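PDB 2ECE: selenium-binding protein from Sulfolobus tokodaii, which is of unknown function but belongs to the selenium-binding protein family of beta-propellers and may therefore bind selenium. Local coordinates for residues Thr11-Pro14 / Met18-Lys21; Ile93-Leu98 / Ser455-Cys460; Ser338-Gly343 / Gln408-Gly413; Lys361-Leu364 / Phe368-Ala371. One frame throughout, in Å; residues are numbered along the deposited sequence.

Interaction 1: Thr11-Pro14 / Met18-Lys21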
loop_
_atom_site.group_PDB
_atom_site.type_symbol
_atom_site.label_atom_id
_atom_site.label_comp_id
_atom_site.label_asym_id
_atom_site.label_seq_id
_atom_site.Cartn_x
_atom_site.Cartn_y
_atom_site.Cartn_z
ATOM N N THR A 11 -7.048 4.405 20.494
ATOM C CA THR A 11 -6.804 4.630 19.072
ATOM C C THR A 11 -7.858 3.960 18.190
ATOM O O THR A 11 -7.769 4.009 16.963
ATOM C CB THR A 11 -5.406 4.149 18.648
ATOM O OG1 THR A 11 -5.283 2.748 18.905
ATOM C CG2 THR A 11 -4.331 4.912 19.415
ATOM N N PHE A 12 -8.846 3.320 18.812
ATOM C CA PHE A 12 -9.928 2.703 18.052
ATOM C C PHE A 12 -10.965 3.808 17.858
ATOM O O PHE A 12 -11.409 4.425 18.826
ATOM C CB PHE A 12 -10.578 1.551 18.820
ATOM C CG PHE A 12 -9.750 0.296 18.881
ATOM C CD1 PHE A 12 -8.525 0.201 18.222
ATOM C CD2 PHE A 12 -10.203 -0.802 19.607
ATOM C CE1 PHE A 12 -7.766 -0.965 18.287
ATOM C CE2 PHE A 12 -9.454 -1.971 19.678
ATOM C CZ PHE A 12 -8.226 -2.054 19.014
ATOM N N TYR A 13 -11.346 4.055 16.612
ATOM C CA TYR A 13 -12.320 5.093 16.312
ATOM C C TYR A 13 -13.556 4.447 15.700
ATOM O O TYR A 13 -13.443 3.627 14.790
ATOM C CB TYR A 13 -11.708 6.104 15.334
ATOM C CG TYR A 13 -10.256 6.429 15.629
ATOM C CD1 TYR A 13 -9.235 5.961 14.793
ATOM C CD2 TYR A 13 -9.900 7.185 16.750
ATOM C CE1 TYR A 13 -7.890 6.236 15.059
ATOM C CE2 TYR A 13 -8.556 7.467 17.034
ATOM C CZ TYR A 13 -7.555 6.989 16.180
ATOM O OH TYR A 13 -6.233 7.270 16.444
ATOM N N PRO A 14 -14.756 4.798 16.196
ATOM C CA PRO A 14 -15.986 4.208 15.648
ATOM C C PRO A 14 -16.184 4.564 14.180
ATOM O O PRO A 14 -16.568 3.724 13.369
ATOM C CB PRO A 14 -17.092 4.833 16.510
ATOM C CG PRO A 14 -16.395 5.210 17.777
ATOM C CD PRO A 14 -15.073 5.740 17.282
ATOM N N MET A 18 -14.701 10.528 13.778
ATOM C CA MET A 18 -14.034 10.434 15.070
ATOM C C MET A 18 -12.530 10.237 14.902
ATOM O O MET A 18 -11.736 10.736 15.702
ATOM C CB MET A 18 -14.612 9.285 15.905
ATOM C CG MET A 18 -16.055 9.492 16.340
ATOM S SD MET A 18 -16.322 11.100 17.117
ATOM C CE MET A 18 -17.423 11.869 15.906
ATOM N N ALA A 19 -12.138 9.505 13.867
ATOM C CA ALA A 19 -10.719 9.268 13.620
ATOM C C ALA A 19 -10.017 10.583 13.278
ATOM O O ALA A 19 -8.891 10.829 13.713
ATOM C CB ALA A 19 -10.541 8.260 12.476
ATOM N N MET A 20 -10.696 11.426 12.503
ATOM C CA MET A 20 -10.141 12.717 12.087
ATOM C C MET A 20 -9.873 13.680 13.240
ATOM O O MET A 20 -8.903 14.440 13.209
ATOM C CB MET A 20 -11.083 13.409 11.100
ATOM C CG MET A 20 -11.114 12.812 9.713
ATOM S SD MET A 20 -12.036 13.873 8.580
ATOM C CE MET A 20 -10.872 15.228 8.362
ATOM N N LYS A 21 -10.738 13.646 14.249
ATOM C CA LYS A 21 -10.627 14.534 15.400
ATOM C C LYS A 21 -9.687 14.047 16.501
ATOM O O LYS A 21 -9.480 14.747 17.488
ATOM C CB LYS A 21 -12.018 14.780 15.999
ATOM C CG LYS A 21 -13.012 15.448 15.057
ATOM C CD LYS A 21 -12.655 16.910 14.806
ATOM C CE LYS A 21 -13.764 17.636 14.042
ATOM N NZ LYS A 21 -13.479 19.088 13.859
#
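Y13 and A19 bring the two backbones together, their CA atoms 5.2 Å apart: residues 11-14 run as an irregular loop, while M18, A19 and M20 form the last part of the short helix 16-20. The chain doubles back within three residues, and no hydrogen bond joins 11-14 to 18-21, so packing alone makes the contact. The phenol ring of Y13 lies against the helix with one face over A19, whose CA sits 3.9 Å from the ring centroid and 26° off the normal, a CH-pi contact displaced toward the rim. A19 CB reaches the same ring at CD1, 3.5 Å away. CG of Y13 stands anti to its carbonyl carbon (chi1 -40°), which turns one ring face to A19. The opposite face of the ring carries the carbonyl oxygen T11 O, so the ring is held between its own loop and the helix. The centre of the contact lies about 21 Å from the centre of the chain, toward the periphery of the beta-propeller. The phenol oxygen of Y13 is hydrogen-bonded to the carbonyl oxygen of G451, in the loop after strand 443-449, which ties the early segment to the C-terminal part. Further along, P14 CD rests on M18 CB at 3.8 Å, and from there the methionine bends at chi2 and chi3 and carries its sulfur away from the loop.

Interaction 2: Ile93-Leu98 / Ser455-Cys460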
loop_
_atom_site.group_PDB
_atom_site.type_symbol
_atom_site.label_atom_id
_atom_site.label_comp_id
_atom_site.label_asym_id
_atom_site.label_seq_id
_atom_site.Cartn_x
_atom_site.Cartn_y
_atom_site.Cartn_z
ATOM N N ILE A 93 -8.658 -7.103 22.361
ATOM C CA ILE A 93 -7.548 -6.956 21.431
ATOM C C ILE A 93 -7.253 -5.464 21.423
ATOM O O ILE A 93 -8.156 -4.652 21.595
ATOM C CB ILE A 93 -7.883 -7.449 19.999
ATOM C CG1 ILE A 93 -9.151 -6.778 19.473
ATOM C CG2 ILE A 93 -8.011 -8.961 19.996
ATOM C CD1 ILE A 93 -9.484 -7.162 18.035
ATOM N N GLU A 94 -5.988 -5.102 21.261
ATOM C CA GLU A 94 -5.598 -3.700 21.257
ATOM C C GLU A 94 -4.628 -3.436 20.113
ATOM O O GLU A 94 -3.968 -4.359 19.641
ATOM C CB GLU A 94 -4.946 -3.342 22.603
ATOM C CG GLU A 94 -3.709 -4.170 22.946
ATOM C CD GLU A 94 -3.156 -3.877 24.339
ATOM O OE1 GLU A 94 -3.417 -2.776 24.871
ATOM O OE2 GLU A 94 -2.448 -4.742 24.895
ATOM N N ARG A 95 -4.559 -2.188 19.651
ATOM C CA ARG A 95 -3.632 -1.839 18.576
ATOM C C ARG A 95 -2.267 -1.867 19.243
ATOM O O ARG A 95 -1.819 -0.866 19.812
ATOM C CB ARG A 95 -3.914 -0.435 18.042
ATOM C CG ARG A 95 -3.130 -0.085 16.789
ATOM C CD ARG A 95 -3.135 1.413 16.541
ATOM N NE ARG A 95 -4.471 1.971 16.336
ATOM C CZ ARG A 95 -5.133 1.953 15.182
ATOM N NH1 ARG A 95 -4.596 1.394 14.103
ATOM N NH2 ARG A 95 -6.333 2.516 15.104
ATOM N N ARG A 96 -1.601 -3.011 19.163
ATOM C CA ARG A 96 -0.322 -3.164 19.830
ATOM C C ARG A 96 0.824 -3.700 18.986
ATOM O O ARG A 96 1.963 -3.251 19.122
ATOM C CB ARG A 96 -0.520 -4.071 21.047
ATOM C CG ARG A 96 0.748 -4.439 21.760
ATOM C CD ARG A 96 0.453 -5.116 23.077
ATOM N NE ARG A 96 1.694 -5.361 23.798
ATOM C CZ ARG A 96 1.763 -5.845 25.031
ATOM N NH1 ARG A 96 0.652 -6.143 25.696
ATOM N NH2 ARG A 96 2.947 -6.017 25.605
ATOM N N PHE A 97 0.527 -4.649 18.108
ATOM C CA PHE A 97 1.575 -5.254 17.302
ATOM C C PHE A 97 1.582 -4.921 15.825
ATOM O O PHE A 97 0.531 -4.853 15.184
ATOM C CB PHE A 97 1.509 -6.775 17.432
ATOM C CG PHE A 97 1.422 -7.261 18.848
ATOM C CD1 PHE A 97 0.189 -7.418 19.469
ATOM C CD2 PHE A 97 2.577 -7.571 19.558
ATOM C CE1 PHE A 97 0.107 -7.880 20.781
ATOM C CE2 PHE A 97 2.509 -8.032 20.870
ATOM C CZ PHE A 97 1.269 -8.187 21.482
ATOM N N LEU A 98 2.778 -4.718 15.289
ATOM C CA LEU A 98 2.922 -4.484 13.863
ATOM C C LEU A 98 3.090 -5.897 13.310
ATOM O O LEU A 98 3.887 -6.684 13.836
ATOM C CB LEU A 98 4.176 -3.655 13.549
ATOM C CG LEU A 98 4.194 -2.191 14.005
ATOM C CD1 LEU A 98 5.538 -1.561 13.624
ATOM C CD2 LEU A 98 3.043 -1.430 13.350
ATOM N N SER A 455 -4.958 4.405 5.660
ATOM C CA SER A 455 -5.035 3.112 4.980
ATOM C C SER A 455 -4.864 1.935 5.932
ATOM O O SER A 455 -4.808 0.783 5.504
ATOM C CB SER A 455 -3.978 3.016 3.873
ATOM O OG SER A 455 -2.688 2.754 4.404
ATOM N N SER A 456 -4.806 2.229 7.223
ATOM C CA SER A 456 -4.613 1.194 8.228
ATOM C C SER A 456 -5.895 0.702 8.889
ATOM O O SER A 456 -5.942 -0.430 9.367
ATOM C CB SER A 456 -3.683 1.709 9.323
ATOM O OG SER A 456 -4.322 2.733 10.067
ATOM N N ASP A 457 -6.922 1.556 8.918
ATOM C CA ASP A 457 -8.190 1.240 9.574
ATOM C C ASP A 457 -9.429 1.316 8.692
ATOM O O ASP A 457 -9.494 2.105 7.756
ATOM C CB ASP A 457 -8.435 2.204 10.743
ATOM C CG ASP A 457 -7.465 2.018 11.882
ATOM O OD1 ASP A 457 -6.246 1.941 11.623
ATOM O OD2 ASP A 457 -7.929 1.966 13.039
ATOM N N SER A 458 -10.416 0.486 9.012
ATOM C CA SER A 458 -11.699 0.515 8.318
ATOM C C SER A 458 -12.685 0.715 9.469
ATOM O O SER A 458 -12.400 0.340 10.604
ATOM C CB SER A 458 -11.973 -0.787 7.551
ATOM O OG SER A 458 -11.895 -1.918 8.393
ATOM N N TYR A 459 -13.830 1.320 9.190
ATOM C CA TYR A 459 -14.783 1.601 10.255
ATOM C C TYR A 459 -16.156 0.952 10.074
ATOM O O TYR A 459 -16.555 0.624 8.953
ATOM C CB TYR A 459 -14.910 3.119 10.386
ATOM C CG TYR A 459 -13.560 3.810 10.358
ATOM C CD1 TYR A 459 -12.977 4.203 9.149
ATOM C CD2 TYR A 459 -12.830 3.998 11.529
ATOM C CE1 TYR A 459 -11.699 4.760 9.108
ATOM C CE2 TYR A 459 -11.549 4.556 11.501
ATOM C CZ TYR A 459 -10.992 4.929 10.289
ATOM O OH TYR A 459 -9.723 5.452 10.260
ATOM N N CYS A 460 -16.866 0.755 11.183
ATOM C CA CYS A 460 -18.193 0.155 11.121
ATOM C C CYS A 460 -19.324 1.145 11.369
ATOM O O CYS A 460 -20.492 0.768 11.358
ATOM C CB CYS A 460 -18.309 -1.015 12.102
ATOM S SG CYS A 460 -17.860 -2.605 11.338
#
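R95 sends CG anti to its backbone N (chi1 -171°), keeps the chain extended through chi2 and bends it at chi3, which delivers the guanidinium to the carboxylate of D457; the aspartate has CG anti to its carbonyl carbon and comes from the opposite direction. The two backbones stay well apart, 10.5 Å between the CA atoms of R95 and D457, and the long arginine spans most of that gap. The groups meet end-on as a two-pronged salt bridge. NH1 of R95 donates to OD1 of D457 over 3.0 Å, and NH2 of R95 donates to OD2 of D457 over 2.7 Å, both bonds fairly straight. The OD1 bond uses the syn lone pair, and OD2 is also met on its syn side, though 18° out of the carboxylate plane. With the two planes only 28° apart, the pair is nearly coplanar, and the two bonds together restrict rotation of either group. A second donor, S456 OG, reaches D457 OD1 from the anti side at 2.6 Å, so this oxygen is gripped twice. R95 NH2 has a further partner in the carbonyl oxygen of T11, and the backbone N of R95 is bonded to D9. All three touching residues are buried, and the paired charges probably stabilise each other there. Three residues on, C460 forms a disulfide with C86. This buried bidentate Arg-Asp salt bridge and the disulfide hold the tail that follows strand 443-449 to the loop between strands 77-78 and 97-101; strand 443-449 itself pairs with 27-33, one sheet combining early and late strands, as in the ring closure of beta-propellers.

Interaction 3: Ser338-Gly343 / Gln408-Gly413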
loop_
_atom_site.group_PDB
_atom_site.type_symbol
_atom_site.label_atom_id
_atom_site.label_comp_id
_atom_site.label_asym_id
_atom_site.label_seq_id
_atom_site.Cartn_x
_atom_site.Cartn_y
_atom_site.Cartn_z
ATOM N N SER A 338 0.409 8.640 -6.642
ATOM C CA SER A 338 1.838 8.822 -6.797
ATOM C C SER A 338 2.114 8.412 -8.239
ATOM O O SER A 338 1.460 7.513 -8.774
ATOM C CB SER A 338 2.613 7.927 -5.827
ATOM O OG SER A 338 2.389 6.551 -6.101
ATOM N N LEU A 339 3.047 9.100 -8.886
ATOM C CA LEU A 339 3.420 8.769 -10.253
ATOM C C LEU A 339 4.885 8.396 -10.137
ATOM O O LEU A 339 5.763 9.257 -10.135
ATOM C CB LEU A 339 3.245 9.967 -11.196
ATOM C CG LEU A 339 1.858 10.226 -11.797
ATOM C CD1 LEU A 339 0.908 10.741 -10.726
ATOM C CD2 LEU A 339 1.981 11.250 -12.928
ATOM N N TRP A 340 5.128 7.098 -10.020
ATOM C CA TRP A 340 6.469 6.565 -9.856
ATOM C C TRP A 340 7.332 6.670 -11.109
ATOM O O TRP A 340 8.549 6.537 -11.034
ATOM C CB TRP A 340 6.367 5.107 -9.416
ATOM C CG TRP A 340 7.639 4.553 -8.883
ATOM C CD1 TRP A 340 8.302 4.951 -7.755
ATOM C CD2 TRP A 340 8.378 3.450 -9.417
ATOM N NE1 TRP A 340 9.409 4.153 -7.549
ATOM C CE2 TRP A 340 9.479 3.228 -8.558
ATOM C CE3 TRP A 340 8.220 2.630 -10.543
ATOM C CZ2 TRP A 340 10.409 2.214 -8.783
ATOM C CZ3 TRP A 340 9.151 1.617 -10.766
ATOM C CH2 TRP A 340 10.229 1.423 -9.891
ATOM N N GLY A 341 6.702 6.900 -12.257
ATOM C CA GLY A 341 7.459 7.023 -13.490
ATOM C C GLY A 341 7.822 8.473 -13.743
ATOM O O GLY A 341 8.994 8.844 -13.755
ATOM N N ILE A 342 6.801 9.304 -13.923
ATOM C CA ILE A 342 7.013 10.720 -14.177
ATOM C C ILE A 342 7.638 11.471 -12.996
ATOM O O ILE A 342 8.511 12.322 -13.192
ATOM C CB ILE A 342 5.684 11.378 -14.603
ATOM C CG1 ILE A 342 5.373 10.966 -16.046
ATOM C CG2 ILE A 342 5.762 12.896 -14.444
ATOM C CD1 ILE A 342 3.956 11.214 -16.473
ATOM N N GLY A 343 7.201 11.156 -11.777
ATOM C CA GLY A 343 7.748 11.807 -10.596
ATOM C C GLY A 343 6.835 12.829 -9.940
ATOM O O GLY A 343 7.211 13.992 -9.768
ATOM N N GLN A 408 15.286 -1.679 -12.521
ATOM C CA GLN A 408 15.027 -1.569 -13.953
ATOM C C GLN A 408 14.687 -0.144 -14.360
ATOM O O GLN A 408 15.176 0.354 -15.377
ATOM C CB GLN A 408 13.870 -2.471 -14.366
ATOM C CG GLN A 408 14.152 -3.944 -14.272
ATOM C CD GLN A 408 12.937 -4.759 -14.638
ATOM O OE1 GLN A 408 11.954 -4.790 -13.898
ATOM N NE2 GLN A 408 12.984 -5.411 -15.794
ATOM N N PHE A 409 13.836 0.506 -13.572
ATOM C CA PHE A 409 13.431 1.872 -13.874
ATOM C C PHE A 409 14.363 2.951 -13.335
ATOM O O PHE A 409 14.374 4.072 -13.840
ATOM C CB PHE A 409 11.998 2.117 -13.392
ATOM C CG PHE A 409 10.960 1.378 -14.196
ATOM C CD1 PHE A 409 10.601 0.069 -13.872
ATOM C CD2 PHE A 409 10.375 1.979 -15.310
ATOM C CE1 PHE A 409 9.672 -0.630 -14.648
ATOM C CE2 PHE A 409 9.446 1.292 -16.094
ATOM C CZ PHE A 409 9.092 -0.018 -15.761
ATOM N N TYR A 410 15.131 2.614 -12.305
ATOM C CA TYR A 410 16.093 3.541 -11.707
ATOM C C TYR A 410 17.352 2.706 -11.493
ATOM O O TYR A 410 17.747 2.424 -10.361
ATOM C CB TYR A 410 15.555 4.093 -10.379
ATOM C CG TYR A 410 14.354 5.000 -10.571
ATOM C CD1 TYR A 410 14.511 6.318 -11.005
ATOM C CD2 TYR A 410 13.058 4.512 -10.413
ATOM C CE1 TYR A 410 13.408 7.119 -11.288
ATOM C CE2 TYR A 410 11.947 5.305 -10.694
ATOM C CZ TYR A 410 12.130 6.604 -11.135
ATOM O OH TYR A 410 11.035 7.373 -11.459
ATOM N N PRO A 411 17.999 2.301 -12.601
ATOM C CA PRO A 411 19.215 1.483 -12.606
ATOM C C PRO A 411 20.433 2.077 -11.916
ATOM O O PRO A 411 21.340 1.346 -11.530
ATOM C CB PRO A 411 19.446 1.236 -14.093
ATOM C CG PRO A 411 18.986 2.515 -14.698
ATOM C CD PRO A 411 17.680 2.753 -13.969
ATOM N N GLU A 412 20.464 3.394 -11.753
ATOM C CA GLU A 412 21.602 4.025 -11.100
ATOM C C GLU A 412 21.653 3.704 -9.609
ATOM O O GLU A 412 22.660 3.950 -8.949
ATOM C CB GLU A 412 21.566 5.538 -11.322
ATOM C CG GLU A 412 21.656 5.931 -12.794
ATOM C CD GLU A 412 21.763 7.430 -12.996
ATOM O OE1 GLU A 412 22.589 8.061 -12.299
ATOM O OE2 GLU A 412 21.035 7.976 -13.855
ATOM N N GLY A 413 20.566 3.151 -9.080
ATOM C CA GLY A 413 20.531 2.791 -7.672
ATOM C C GLY A 413 19.577 3.609 -6.820
ATOM O O GLY A 413 19.911 4.711 -6.379
#
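Aromatic packing carries most of this contact, with W340 meeting both F409 and Y410. The edge of Y410 points at one face of the indole, a T-shaped (edge-to-face) pair with centroids 5.3 Å apart and planes at 71°; Y410 CE2 and CD2 do the touching, over the rim of the six-membered ring. Toward F409 the roles reverse: W340 presents its own edge to the phenyl face in an offset edge-to-face pair, with W340 CZ3 3.8 Å from F409 CD1. In W340 the indole is trans to the main-chain nitrogen (chi1 -165°), a setting that swings it out to meet both rings.

Hydrogen bonding adds one tie. Y410 OH donates to the carbonyl oxygen W340 O over 2.7 Å, tilted 22° from the carbonyl plane, so the tyrosine holds the backbone as well as the side chain of the same residue. The indole NE1 is hydrogen-bonded to N399 O, which further restrains the indole.

All four touching residues are buried. The arrangement is an aromatic cluster that joins the turn between strands 334-339 and 344-349 of one propeller sheet to the end of helix 403-409, inserted between strands 394-398 and 417-423 of the next.

Interaction 4: Lys361-Leu364 / Phe368-Ala371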
loop_
_atom_site.group_PDB
_atom_site.type_symbol
_atom_site.label_atom_id
_atom_site.label_comp_id
_atom_site.label_asym_id
_atom_site.label_seq_id
_atom_site.Cartn_x
_atom_site.Cartn_y
_atom_site.Cartn_z
ATOM N N LYS A 361 -0.490 19.273 -7.075
ATOM C CA LYS A 361 0.546 18.482 -7.738
ATOM C C LYS A 361 1.952 18.940 -7.354
ATOM O O LYS A 361 2.273 20.124 -7.454
ATOM C CB LYS A 361 0.389 18.586 -9.257
ATOM C CG LYS A 361 1.484 17.873 -10.044
ATOM C CD LYS A 361 1.528 18.297 -11.511
ATOM C CE LYS A 361 0.245 17.974 -12.260
ATOM N NZ LYS A 361 0.349 18.366 -13.691
ATOM N N VAL A 362 2.786 18.007 -6.904
ATOM C CA VAL A 362 4.164 18.333 -6.561
ATOM C C VAL A 362 5.084 17.409 -7.352
ATOM O O VAL A 362 4.693 16.301 -7.728
ATOM C CB VAL A 362 4.450 18.173 -5.044
ATOM C CG1 VAL A 362 3.625 19.173 -4.253
ATOM C CG2 VAL A 362 4.154 16.748 -4.599
ATOM N N LYS A 363 6.299 17.876 -7.622
ATOM C CA LYS A 363 7.270 17.089 -8.375
ATOM C C LYS A 363 8.389 16.607 -7.463
ATOM O O LYS A 363 8.988 17.392 -6.735
ATOM C CB LYS A 363 7.878 17.921 -9.511
ATOM C CG LYS A 363 6.872 18.584 -10.433
ATOM C CD LYS A 363 7.597 19.365 -11.521
ATOM C CE LYS A 363 6.703 20.410 -12.153
ATOM N NZ LYS A 363 5.479 19.807 -12.743
ATOM N N LEU A 364 8.666 15.310 -7.516
ATOM C CA LEU A 364 9.709 14.708 -6.696
ATOM C C LEU A 364 10.382 13.615 -7.521
ATOM O O LEU A 364 9.715 12.685 -7.983
ATOM C CB LEU A 364 9.100 14.098 -5.429
ATOM C CG LEU A 364 8.418 15.012 -4.406
ATOM C CD1 LEU A 364 7.573 14.171 -3.451
ATOM C CD2 LEU A 364 9.472 15.810 -3.635
ATOM N N PHE A 368 10.995 11.506 -15.528
ATOM C CA PHE A 368 10.646 12.689 -16.303
ATOM C C PHE A 368 11.110 13.999 -15.672
ATOM O O PHE A 368 11.843 14.758 -16.300
ATOM C CB PHE A 368 9.135 12.756 -16.541
ATOM C CG PHE A 368 8.719 13.873 -17.460
ATOM C CD1 PHE A 368 9.024 13.826 -18.820
ATOM C CD2 PHE A 368 8.043 14.986 -16.963
ATOM C CE1 PHE A 368 8.663 14.872 -19.672
ATOM C CE2 PHE A 368 7.677 16.039 -17.806
ATOM C CZ PHE A 368 7.987 15.981 -19.162
ATOM N N HIS A 369 10.693 14.261 -14.433
ATOM C CA HIS A 369 11.057 15.504 -13.744
ATOM C C HIS A 369 12.467 15.562 -13.152
ATOM O O HIS A 369 13.079 16.629 -13.129
ATOM C CB HIS A 369 10.075 15.805 -12.605
ATOM C CG HIS A 369 8.669 16.063 -13.051
ATOM N ND1 HIS A 369 8.340 17.053 -13.951
ATOM C CD2 HIS A 369 7.500 15.494 -12.673
ATOM C CE1 HIS A 369 7.028 17.083 -14.109
ATOM N NE2 HIS A 369 6.495 16.147 -13.344
ATOM N N ARG A 370 12.978 14.433 -12.661
ATOM C CA ARG A 370 14.301 14.422 -12.034
ATOM C C ARG A 370 14.361 15.571 -11.024
ATOM O O ARG A 370 15.404 16.197 -10.826
ATOM C CB ARG A 370 15.402 14.602 -13.083
ATOM C CG ARG A 370 16.198 13.339 -13.367
ATOM C CD ARG A 370 15.390 12.338 -14.176
ATOM N NE ARG A 370 15.997 11.003 -14.210
ATOM C CZ ARG A 370 15.968 10.138 -13.198
ATOM N NH1 ARG A 370 15.361 10.465 -12.062
ATOM N NH2 ARG A 370 16.533 8.939 -13.324
ATOM N N ALA A 371 13.226 15.832 -10.385
ATOM C CA ALA A 371 13.102 16.916 -9.419
ATOM C C ALA A 371 13.759 16.650 -8.072
ATOM O O ALA A 371 13.474 15.646 -7.416
ATOM C CB ALA A 371 11.625 17.250 -9.214
#
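A G1 beta bulge shapes the turn in which this contact lies: R370 and A371 both face G365, just past the end of strand 357-363, and the loop folds back on the strand it has left. The nearest backbones are those of L364 and A371, with CA atoms 4.9 Å apart. K363 then does most of the touching. Its aliphatic chain crosses the imidazole of H369 at about a right angle, with CD over the ring face 3.5 Å from the centroid and 17° off the normal, a CH-pi contact. Extended through chi2 and chi3, the lysine bends at chi4 (-58°), which turns NZ back to 3.4 Å from H369 CE1. The edge of the F368 phenyl meets the other face of the imidazole, its CD2 lying 3.6 Å above the ring plane, so the histidine has lysine methylenes on one face and a phenyl edge on the other. Its NE2 is hydrogen-bonded to E344 OE2, and this bond together with the two covered faces fixes the ring's orientation. Beside this, A371 CB packs on K363 CB at 3.8 Å and on the carbonyl oxygen K363 O at 3.6 Å. Strand 357-363 is an edge strand of its four-stranded sheet and pairs with 344-349, through V362 and V345 among others, while V362 and L364 turn the other way, onto strands 417-423 and 429-438 of the following sheet.

How the interactions relate
The four contacts form two clusters on the beta-propeller. Interactions 1 and 2 have centres about 11 Å apart and touch: they share the surroundings of R95, and Y459 packs on Y13 and P14. Interactions 3 and 4, also about 11 Å apart, meet where G343 O faces L364 N and I342 O faces H369 N, at the sheet that holds strands 334-339 and 357-363. Between the clusters, the centres of interactions 2 and 3 lie about 32 Å apart and those of interactions 1 and 3 about 36 Å. Along the chain interaction 1 comes first, interaction 2 then spans most of the sequence, and interaction 4 is nested inside interaction 3 within it. One cluster thus brings the chain's two ends together; the other joins consecutive sheets.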